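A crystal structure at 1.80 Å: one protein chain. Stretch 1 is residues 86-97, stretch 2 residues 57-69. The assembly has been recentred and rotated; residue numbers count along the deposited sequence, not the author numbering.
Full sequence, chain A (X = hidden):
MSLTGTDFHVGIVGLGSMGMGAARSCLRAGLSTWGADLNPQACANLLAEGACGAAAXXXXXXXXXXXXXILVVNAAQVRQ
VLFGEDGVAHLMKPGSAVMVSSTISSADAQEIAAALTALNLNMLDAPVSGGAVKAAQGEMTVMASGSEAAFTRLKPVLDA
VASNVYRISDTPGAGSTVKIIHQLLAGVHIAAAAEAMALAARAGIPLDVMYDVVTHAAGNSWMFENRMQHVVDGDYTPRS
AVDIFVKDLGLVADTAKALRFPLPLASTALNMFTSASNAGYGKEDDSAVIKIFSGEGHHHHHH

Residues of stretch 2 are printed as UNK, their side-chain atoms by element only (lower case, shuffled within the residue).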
# COMPACT_ATOMS: atom_id res chain seq x y z
N ASP A 86 -1.56 1.39 -41.39
CA ASP A 86 -1.19 2.74 -40.98
C ASP A 86 -0.05 2.78 -39.94
O ASP A 86 -0.01 3.67 -39.07
CB ASP A 86 -2.42 3.46 -40.43
CG ASP A 86 -3.60 3.36 -41.37
OD1 ASP A 86 -3.41 3.43 -42.60
OD2 ASP A 86 -4.74 3.23 -40.86
N GLY A 87 0.86 1.81 -40.01
CA GLY A 87 1.98 1.77 -39.07
C GLY A 87 3.00 2.84 -39.40
O GLY A 87 2.99 3.38 -40.50
N VAL A 88 3.89 3.16 -38.45
CA VAL A 88 4.89 4.20 -38.68
C VAL A 88 6.34 3.74 -38.59
O VAL A 88 7.25 4.49 -38.94
CB VAL A 88 4.72 5.38 -37.69
CG1 VAL A 88 3.32 5.96 -37.82
CG2 VAL A 88 4.98 4.91 -36.27
N ALA A 89 6.56 2.51 -38.12
CA ALA A 89 7.91 1.98 -37.98
C ALA A 89 8.75 2.13 -39.25
O ALA A 89 9.88 2.60 -39.20
CB ALA A 89 7.87 0.52 -37.55
N HIS A 90 8.17 1.76 -40.39
CA HIS A 90 8.86 1.84 -41.68
C HIS A 90 9.17 3.25 -42.17
O HIS A 90 9.90 3.42 -43.14
CB HIS A 90 8.05 1.10 -42.75
CG HIS A 90 6.76 1.77 -43.09
ND1 HIS A 90 6.55 2.44 -44.28
CD2 HIS A 90 5.61 1.91 -42.39
CE1 HIS A 90 5.34 2.95 -44.29
NE2 HIS A 90 4.74 2.65 -43.15
N LEU A 91 8.63 4.26 -41.50
CA LEU A 91 8.87 5.64 -41.90
C LEU A 91 9.99 6.27 -41.08
O LEU A 91 10.54 7.30 -41.44
CB LEU A 91 7.61 6.47 -41.71
CG LEU A 91 6.37 6.01 -42.48
CD1 LEU A 91 5.21 6.90 -42.10
CD2 LEU A 91 6.65 6.07 -43.98
N MSE A 92 10.31 5.63 -39.96
CA MSE A 92 11.33 6.11 -39.05
C MSE A 92 12.74 5.99 -39.61
O MSE A 92 13.09 5.01 -40.26
CB MSE A 92 11.21 5.38 -37.71
CG MSE A 92 9.91 5.74 -37.00
SE MSE A 92 9.70 5.01 -35.24
CE MSE A 92 10.95 6.09 -34.28
N LYS A 93 13.55 7.01 -39.34
CA LYS A 93 14.92 7.02 -39.84
C LYS A 93 15.84 6.11 -39.05
O LYS A 93 15.69 5.94 -37.84
CB LYS A 93 15.46 8.46 -39.84
CG LYS A 93 15.40 9.14 -38.48
CD LYS A 93 15.87 10.59 -38.54
CE LYS A 93 15.46 11.32 -37.28
NZ LYS A 93 16.19 12.61 -37.12
N PRO A 94 16.83 5.52 -39.73
CA PRO A 94 17.79 4.62 -39.09
C PRO A 94 18.42 5.24 -37.84
O PRO A 94 18.76 6.42 -37.82
CB PRO A 94 18.82 4.38 -40.19
CG PRO A 94 18.00 4.44 -41.43
CD PRO A 94 17.13 5.65 -41.17
N GLY A 95 18.56 4.43 -36.79
CA GLY A 95 19.15 4.92 -35.56
C GLY A 95 18.17 5.53 -34.58
O GLY A 95 18.52 5.74 -33.42
N SER A 96 16.95 5.83 -35.02
CA SER A 96 15.95 6.41 -34.13
C SER A 96 15.49 5.35 -33.13
O SER A 96 15.66 4.16 -33.36
CB SER A 96 14.75 6.95 -34.93
OG SER A 96 14.13 5.94 -35.70
N ALA A 97 14.92 5.78 -32.01
CA ALA A 97 14.49 4.83 -30.99
C ALA A 97 12.99 4.83 -30.70
O ALA A 97 12.32 5.86 -30.83
CB ALA A 97 15.25 5.09 -29.69
N UNK A 57 -2.72 10.62 -35.86
CA UNK A 57 -1.70 9.58 -35.93
C UNK A 57 -0.33 10.22 -36.02
O UNK A 57 -0.21 11.43 -36.21
c UNK A 57 -1.92 8.68 -37.14
o UNK A 57 -1.38 9.26 -38.31
N UNK A 58 0.71 9.40 -35.89
CA UNK A 58 2.08 9.89 -35.94
C UNK A 58 2.71 9.80 -37.33
O UNK A 58 3.89 10.10 -37.49
c UNK A 58 2.92 9.11 -34.93
N UNK A 59 1.92 9.40 -38.33
CA UNK A 59 2.44 9.27 -39.69
C UNK A 59 3.00 10.60 -40.21
O UNK A 59 3.94 10.61 -41.00
c UNK A 59 -2.32 6.55 -39.93
c UNK A 59 0.70 7.45 -40.22
c UNK A 59 1.35 8.77 -40.65
n UNK A 59 -3.16 5.74 -39.30
n UNK A 59 -2.51 7.85 -39.87
n UNK A 59 -1.28 6.06 -40.59
c UNK A 59 -0.28 6.90 -41.25
N UNK A 60 2.43 11.72 -39.76
CA UNK A 60 2.87 13.03 -40.21
C UNK A 60 4.29 13.41 -39.74
O UNK A 60 4.99 14.16 -40.43
c UNK A 60 0.45 13.65 -39.47
o UNK A 60 -1.55 14.00 -40.72
c UNK A 60 -0.39 13.51 -40.72
c UNK A 60 1.90 14.12 -39.72
o UNK A 60 0.09 12.90 -41.71
N UNK A 61 4.71 12.89 -38.59
CA UNK A 61 6.04 13.24 -38.08
C UNK A 61 6.99 12.09 -37.78
O UNK A 61 8.16 12.32 -37.45
c UNK A 61 3.00 13.26 -34.48
c UNK A 61 5.87 14.11 -36.82
c UNK A 61 3.55 12.24 -33.71
c UNK A 61 5.61 12.45 -34.95
c UNK A 61 4.86 11.83 -33.94
c UNK A 61 5.07 13.47 -35.73
c UNK A 61 3.76 13.87 -35.48
N UNK A 62 6.52 10.85 -37.89
CA UNK A 62 7.36 9.68 -37.61
C UNK A 62 8.68 9.71 -38.39
O UNK A 62 9.70 9.21 -37.91
c UNK A 62 6.59 8.40 -37.93
N UNK A 63 8.65 10.30 -39.58
CA UNK A 63 9.85 10.36 -40.39
C UNK A 63 10.93 11.33 -39.94
O UNK A 63 12.02 11.32 -40.50
N UNK A 64 10.65 12.16 -38.94
CA UNK A 64 11.65 13.12 -38.48
C UNK A 64 12.03 13.01 -37.01
O UNK A 64 13.03 13.60 -36.58
c UNK A 64 10.84 14.77 -40.19
c UNK A 64 11.19 14.58 -38.72
c UNK A 64 10.01 14.92 -37.83
N UNK A 65 11.25 12.27 -36.23
CA UNK A 65 11.56 12.14 -34.81
C UNK A 65 12.80 11.31 -34.53
O UNK A 65 13.10 10.35 -35.25
c UNK A 65 10.37 11.53 -34.03
c UNK A 65 9.18 12.46 -34.08
c UNK A 65 10.02 10.16 -34.59
N UNK A 66 13.51 11.69 -33.48
CA UNK A 66 14.70 10.98 -33.03
C UNK A 66 14.24 9.86 -32.11
O UNK A 66 14.93 8.85 -31.94
c UNK A 66 16.14 13.05 -33.14
c UNK A 66 15.61 11.94 -32.27
o UNK A 66 16.96 12.75 -34.03
o UNK A 66 15.73 14.22 -32.96
N UNK A 67 13.06 10.04 -31.53
CA UNK A 67 12.50 9.04 -30.63
C UNK A 67 10.99 9.09 -30.64
O UNK A 67 10.39 10.16 -30.76
c UNK A 67 13.01 9.27 -29.21
N UNK A 68 10.37 7.92 -30.54
CA UNK A 68 8.92 7.82 -30.50
C UNK A 68 8.57 7.08 -29.22
O UNK A 68 9.08 5.99 -28.98
c UNK A 68 6.46 5.90 -32.81
c UNK A 68 8.40 7.03 -31.71
c UNK A 68 6.45 8.38 -32.47
c UNK A 68 6.88 7.04 -31.89
N UNK A 69 7.72 7.68 -28.39
CA UNK A 69 7.29 7.05 -27.14
C UNK A 69 5.85 6.60 -27.34
O UNK A 69 5.00 7.39 -27.76
c UNK A 69 7.34 8.04 -25.95
c UNK A 69 8.73 8.66 -25.85
c UNK A 69 6.98 7.31 -24.65
O HOH W 1 12.35 9.36 -37.71
O HOH W 2 19.00 13.16 -35.87

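Position 57 carries one carbon followed by one oxygen, and its CB comes no nearer to stretch 1 than 5.7 Å, at Asp86 O; a lone hydroxyl on CB makes it Ser57. At position 58 the side chain is a single carbon, CB, 4.3 Å from CG1 of Val88, and a one-carbon side chain is Ala58.

Position 59 has three carbons, a nitrogen, then a carbon bearing two more nitrogens, a guanidinium that reaches Asp86: this is Arg59. Its NH2 forms a salt bridge with Asp86 OD2 (3.4 Å) and its NE a weak hydrogen bond to Asp86 O (3.1 Å), although the group is modelled too close to Asp86 CB for its exact place to be trusted. Position 60 shows three carbons, the third carrying two oxygens, and points away from stretch 1; the carboxylate at that length gives Glu60. Position 61 has one carbon leading into a six-carbon ring, with no hydroxyl and no contact across, and is Phe61.

Position 62 has a single carbon, CB, which points toward stretch 1 and packs 3.6 Å from CB of Val88, so this is Ala62. Position 63 has no side-chain atoms, and its CA approaches Leu91 O at 3.3 Å in a CA-H...O contact; it is Gly63.

Position 64 has one carbon carrying two others, directed away: Val64. Position 65 repeats the three-carbon fork, with one branch touching selenomethionine Met92, giving Val65; its CG2 lies 4.2 Å from Met92 CE. Position 66 has two carbons, the second carrying two oxygens, one of which lies near Lys93 NZ; this is Asp66. Its OD1 takes a salt bridge from Lys93 NZ (3.2 Å), and the extended lysine also donates a weak hydrogen bond from NZ to Val64 O (3.4 Å).

Position 67 has one carbon and lies in parallel register with Ala97; it is Ala67. Position 68 has four carbons, forked at the second, that touch Met92 and Val88, and is Leu68: its CB lies 3.7 Å from Met92 CE and its CD2 3.9 Å from Val88 CG2. Position 69, a three-carbon fork facing away, is Val69.

The contact combines an apolar centre with polar ties. Val88 and Met92 both pack against Ala62 and Leu68, while a water links Lys93 N with the carbonyls of Ala62 and Val65, satisfying backbone groups that do not meet directly. At one end the two stretches join as parallel strands: Ala97 N donates to Asp66 O (3.1 Å) and Ala97 O accepts from Leu68 N (2.9 Å), so Ala97 bridges the residues flanking Ala67. Altogether 731 Å² is buried.

Stretch 2 (57-69) SAREFAGVVDALV
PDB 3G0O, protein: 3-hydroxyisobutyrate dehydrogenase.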